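Local atomic coordinates of uncharacterized protein (Bacteroides cellulosilyticus, PDB entry 5JVK), a protein that probably hydrolyses O-glycosidic bonds as a family 39 glycoside hydrolase of a gut symbiont. Residues T423-V428 / T453-K458; G483-N488 / Q494-K499. One frame throughout, in Å; residues are numbered along the deposited sequence.

Contact 1: residues T423-V428 / T453-K458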
# COMPACT_ATOMS: atom_id res chain seq x y z
N THR A 423 0.96 2.59 24.55
CA THR A 423 0.06 1.45 24.51
C THR A 423 -0.84 1.52 25.74
O THR A 423 -0.38 1.28 26.86
CB THR A 423 0.82 0.10 24.49
OG1 THR A 423 1.73 0.07 23.39
CG2 THR A 423 -0.15 -1.07 24.37
N LEU A 424 -2.11 1.87 25.54
CA LEU A 424 -3.11 1.83 26.62
C LEU A 424 -3.55 0.39 26.92
O LEU A 424 -3.73 0.03 28.08
CB LEU A 424 -4.35 2.68 26.29
CG LEU A 424 -4.22 4.20 26.50
CD1 LEU A 424 -3.27 4.83 25.50
CD2 LEU A 424 -5.59 4.87 26.41
N LEU A 425 -3.71 -0.41 25.87
CA LEU A 425 -4.10 -1.82 26.00
C LEU A 425 -3.46 -2.63 24.87
O LEU A 425 -3.33 -2.14 23.75
CB LEU A 425 -5.63 -1.96 25.94
CG LEU A 425 -6.25 -3.35 26.09
CD1 LEU A 425 -5.99 -3.94 27.48
CD2 LEU A 425 -7.74 -3.28 25.81
N ASP A 426 -3.09 -3.87 25.18
CA ASP A 426 -2.38 -4.74 24.24
C ASP A 426 -2.98 -6.14 24.32
O ASP A 426 -3.82 -6.42 25.18
CB ASP A 426 -0.89 -4.76 24.60
CG ASP A 426 0.02 -5.03 23.40
OD1 ASP A 426 -0.45 -5.57 22.37
OD2 ASP A 426 1.22 -4.70 23.50
N GLY A 427 -2.57 -7.02 23.40
CA GLY A 427 -3.01 -8.41 23.39
C GLY A 427 -4.15 -8.63 22.41
O GLY A 427 -4.09 -8.17 21.27
N VAL A 428 -5.19 -9.33 22.87
CA VAL A 428 -6.37 -9.64 22.06
C VAL A 428 -7.02 -8.35 21.55
O VAL A 428 -7.38 -8.26 20.38
CB VAL A 428 -7.38 -10.50 22.86
CG1 VAL A 428 -8.73 -10.59 22.15
CG2 VAL A 428 -6.82 -11.90 23.06
N THR A 453 -15.82 -7.54 20.35
CA THR A 453 -16.01 -7.40 21.80
C THR A 453 -16.31 -5.96 22.19
O THR A 453 -16.08 -5.04 21.40
CB THR A 453 -14.76 -7.83 22.62
OG1 THR A 453 -13.60 -7.13 22.15
CG2 THR A 453 -14.53 -9.31 22.53
N THR A 454 -16.81 -5.80 23.41
CA THR A 454 -17.01 -4.50 24.02
C THR A 454 -15.97 -4.32 25.13
O THR A 454 -15.73 -5.24 25.91
CB THR A 454 -18.43 -4.38 24.60
OG1 THR A 454 -19.38 -4.57 23.55
CG2 THR A 454 -18.65 -3.02 25.26
N ILE A 455 -15.36 -3.13 25.19
CA ILE A 455 -14.47 -2.76 26.30
C ILE A 455 -14.81 -1.38 26.84
O ILE A 455 -15.48 -0.58 26.18
CB ILE A 455 -12.97 -2.81 25.92
CG1 ILE A 455 -12.64 -1.85 24.77
CG2 ILE A 455 -12.56 -4.23 25.54
CD1 ILE A 455 -11.19 -1.46 24.72
N ARG A 456 -14.34 -1.11 28.06
CA ARG A 456 -14.53 0.17 28.72
C ARG A 456 -13.16 0.76 29.00
O ARG A 456 -12.42 0.23 29.82
CB ARG A 456 -15.31 -0.03 30.01
CG ARG A 456 -16.79 -0.24 29.75
CD ARG A 456 -17.53 -0.80 30.95
NE ARG A 456 -18.98 -0.69 30.76
CZ ARG A 456 -19.72 -1.47 29.96
NH1 ARG A 456 -19.18 -2.46 29.25
NH2 ARG A 456 -21.03 -1.24 29.87
N VAL A 457 -12.82 1.83 28.29
CA VAL A 457 -11.54 2.52 28.47
C VAL A 457 -11.81 3.81 29.23
O VAL A 457 -12.72 4.56 28.86
CB VAL A 457 -10.90 2.88 27.11
CG1 VAL A 457 -9.52 3.49 27.31
CG2 VAL A 457 -10.82 1.64 26.22
N LYS A 458 -11.03 4.07 30.28
CA LYS A 458 -11.17 5.32 31.03
C LYS A 458 -10.82 6.49 30.11
O LYS A 458 -9.81 6.45 29.41
CB LYS A 458 -10.26 5.36 32.26
CG LYS A 458 -10.31 6.69 33.00
CD LYS A 458 -9.77 6.61 34.41
CE LYS A 458 -9.89 7.96 35.11
NZ LYS A 458 -9.04 8.06 36.32
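The strand 453-458 and the bulged end of strand 419-425 face each other with no hydrogen bond between them, L424 and V457 forming the closest backbone pair at 8.7 Å between their CA atoms. L424 and L425 point toward strand 453-458, and I455 and V457 point back toward them. L425 and I455 meet tip to tip, with CD2 of L425 4.1 Å from CD1 of I455. In L425, CG stands anti to the backbone N (chi1 -178°), which carries its methyls out toward the isoleucine. I455 has CG1 between its backbone N and carbonyl carbon (chi1 60°), and CD1 extends from there. The other apolar pair is CD2 of L424 and CG1 of V457, 4.3 Å apart. Two neighbouring residues can both face the strand because L424 and L425 form a classic beta bulge opposite V431. The contact thus joins the edge strand of the six-stranded antiparallel sheet to the two-stranded sheet of 453-458 and 484-489, layer against layer. V431, on the neighbouring strand 429-436, is touched by L424, L425 and I455. The interface is small, burying 119 Å² in all, and lies at the surface. Past the bulge the chain turns at D426 and G427. There OD1 of D426 accepts a hydrogen bond from N of G427 at 2.8 Å, while OD2 forms a salt bridge with R366.

Contact 2: residues G483-N488 / Q494-K499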
# COMPACT_ATOMS: atom_id res chain seq x y z
N GLY A 483 -17.51 7.79 33.55
CA GLY A 483 -16.11 8.15 33.28
C GLY A 483 -15.32 7.18 32.41
O GLY A 483 -14.11 7.34 32.27
N TYR A 484 -16.00 6.19 31.82
CA TYR A 484 -15.38 5.23 30.90
C TYR A 484 -16.07 5.29 29.55
O TYR A 484 -17.30 5.32 29.48
CB TYR A 484 -15.48 3.80 31.45
CG TYR A 484 -14.52 3.50 32.57
CD1 TYR A 484 -14.74 4.00 33.85
CD2 TYR A 484 -13.39 2.71 32.36
CE1 TYR A 484 -13.86 3.73 34.89
CE2 TYR A 484 -12.50 2.44 33.39
CZ TYR A 484 -12.74 2.95 34.65
OH TYR A 484 -11.87 2.68 35.68
N LEU A 485 -15.28 5.28 28.48
CA LEU A 485 -15.82 5.21 27.13
C LEU A 485 -16.11 3.75 26.79
O LEU A 485 -15.20 2.92 26.84
CB LEU A 485 -14.82 5.80 26.12
CG LEU A 485 -14.39 7.24 26.38
CD1 LEU A 485 -13.30 7.65 25.40
CD2 LEU A 485 -15.57 8.19 26.29
N VAL A 486 -17.37 3.45 26.48
CA VAL A 486 -17.78 2.10 26.09
C VAL A 486 -17.55 1.95 24.59
O VAL A 486 -18.27 2.58 23.80
CB VAL A 486 -19.27 1.82 26.42
CG1 VAL A 486 -19.64 0.38 26.08
CG2 VAL A 486 -19.55 2.11 27.89
N LEU A 487 -16.56 1.15 24.20
CA LEU A 487 -16.19 0.95 22.80
C LEU A 487 -16.57 -0.44 22.32
O LEU A 487 -16.20 -1.44 22.94
CB LEU A 487 -14.68 1.13 22.61
CG LEU A 487 -14.08 2.49 22.99
CD1 LEU A 487 -12.58 2.46 22.77
CD2 LEU A 487 -14.72 3.61 22.20
N ASN A 488 -17.31 -0.50 21.21
CA ASN A 488 -17.71 -1.76 20.59
C ASN A 488 -16.70 -2.10 19.50
O ASN A 488 -16.83 -1.66 18.36
CB ASN A 488 -19.12 -1.66 20.02
CG ASN A 488 -20.16 -1.44 21.10
OD1 ASN A 488 -20.21 -2.17 22.09
ND2 ASN A 488 -21.01 -0.42 20.93
N GLN A 494 -11.23 1.55 14.89
CA GLN A 494 -11.92 2.82 15.06
C GLN A 494 -10.97 3.77 15.77
O GLN A 494 -9.96 3.34 16.33
CB GLN A 494 -13.23 2.65 15.84
CG GLN A 494 -13.07 2.31 17.32
CD GLN A 494 -14.35 1.77 17.92
OE1 GLN A 494 -15.00 2.45 18.71
NE2 GLN A 494 -14.72 0.56 17.54
N TYR A 495 -11.31 5.06 15.76
CA TYR A 495 -10.39 6.11 16.15
C TYR A 495 -11.07 7.16 17.04
O TYR A 495 -12.18 7.59 16.75
CB TYR A 495 -9.83 6.80 14.90
CG TYR A 495 -9.32 5.85 13.84
CD1 TYR A 495 -8.02 5.36 13.88
CD2 TYR A 495 -10.15 5.45 12.79
CE1 TYR A 495 -7.55 4.49 12.90
CE2 TYR A 495 -9.69 4.59 11.81
CZ TYR A 495 -8.39 4.11 11.87
OH TYR A 495 -7.93 3.25 10.90
N LEU A 496 -10.38 7.56 18.11
CA LEU A 496 -10.80 8.67 18.97
C LEU A 496 -9.88 9.86 18.74
O LEU A 496 -8.76 9.88 19.23
CB LEU A 496 -10.75 8.26 20.45
CG LEU A 496 -11.82 7.29 20.95
CD1 LEU A 496 -11.41 6.69 22.28
CD2 LEU A 496 -13.17 7.98 21.07
N VAL A 497 -10.37 10.85 17.99
CA VAL A 497 -9.59 12.04 17.64
C VAL A 497 -9.68 13.09 18.74
O VAL A 497 -10.73 13.23 19.37
CB VAL A 497 -10.08 12.64 16.30
CG1 VAL A 497 -9.26 13.87 15.91
CG2 VAL A 497 -10.02 11.58 15.20
N VAL A 498 -8.59 13.82 18.98
CA VAL A 498 -8.54 14.88 19.99
C VAL A 498 -8.91 16.24 19.37
O VAL A 498 -8.44 16.58 18.28
CB VAL A 498 -7.14 14.96 20.66
CG1 VAL A 498 -7.06 16.12 21.64
CG2 VAL A 498 -6.82 13.64 21.36
N LYS A 499 -9.74 17.00 20.09
CA LYS A 499 -10.25 18.32 19.66
C LYS A 499 -10.91 18.30 18.28
O LYS A 499 -12.09 17.97 18.16
CB LYS A 499 -9.16 19.39 19.72
CG LYS A 499 -8.79 19.77 21.14
CD LYS A 499 -7.49 20.55 21.21
CE LYS A 499 -6.98 20.62 22.65
NZ LYS A 499 -5.66 21.32 22.74
O HOH W 1 -17.53 1.64 19.50
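Q494 opens the strand 494-498 by reaching across to the end of strand 484-488. Its NE2 donates a hydrogen bond to the backbone O of N488 at 3.2 Å. The acceptor lies almost in the glutamine amide plane, but NE2 sits well above the carbonyl plane of N488. OE1 of Q494 accepts a hydrogen bond from a water 2.8 Å away, and that water accepts one from N of N488. Each end of this buried amide has a polar partner, and both lead to the backbone of N488, OE1 through the water. OE1 also rests 3.7 Å from CD2 of L487. CG lies between the backbone N and carbonyl carbon (chi1 70°), and the chain extends beyond it to bring the amide to N488. With alanine in its place the amide is gone, so O of N488 and the water are likely to lose a partner and a gap would probably open beside L487. The next residue, Y495, turns to the other face and packs on helix 403-415. L496 points back toward L485, and their CD1 atoms meet tip to tip at 3.8 Å. The same CD1 of L496 is 4.4 Å from CD1 of L487. The axes of segments 484-488 and 494-498 come within 9.7 Å, with their N-to-C directions 153° apart, the facing of two sheet layers in a beta-sandwich-like domain.

In the fold
Contacts 1 and 2 lie in the C-terminal beta domain of the modelled chain, beside the eight-stranded barrel, with centres 11 Å apart. They come in series: contact 1 closes before contact 2 opens. Strands 453-458 and 484-489 are antiparallel neighbours, and probable backbone hydrogen bonds run from N of L485 to O of V457 and from N of L487 to O of I455. This pair forms one layer. Strands 419-425 and 494-498 belong to the facing six-stranded sheet. Contact 1 therefore joins the layers at that sheet's edge, and contact 2 joins them further in. Helix 403-415 packs on the far face of strand 494-498, so that the strand lies between this helix and the two-stranded layer.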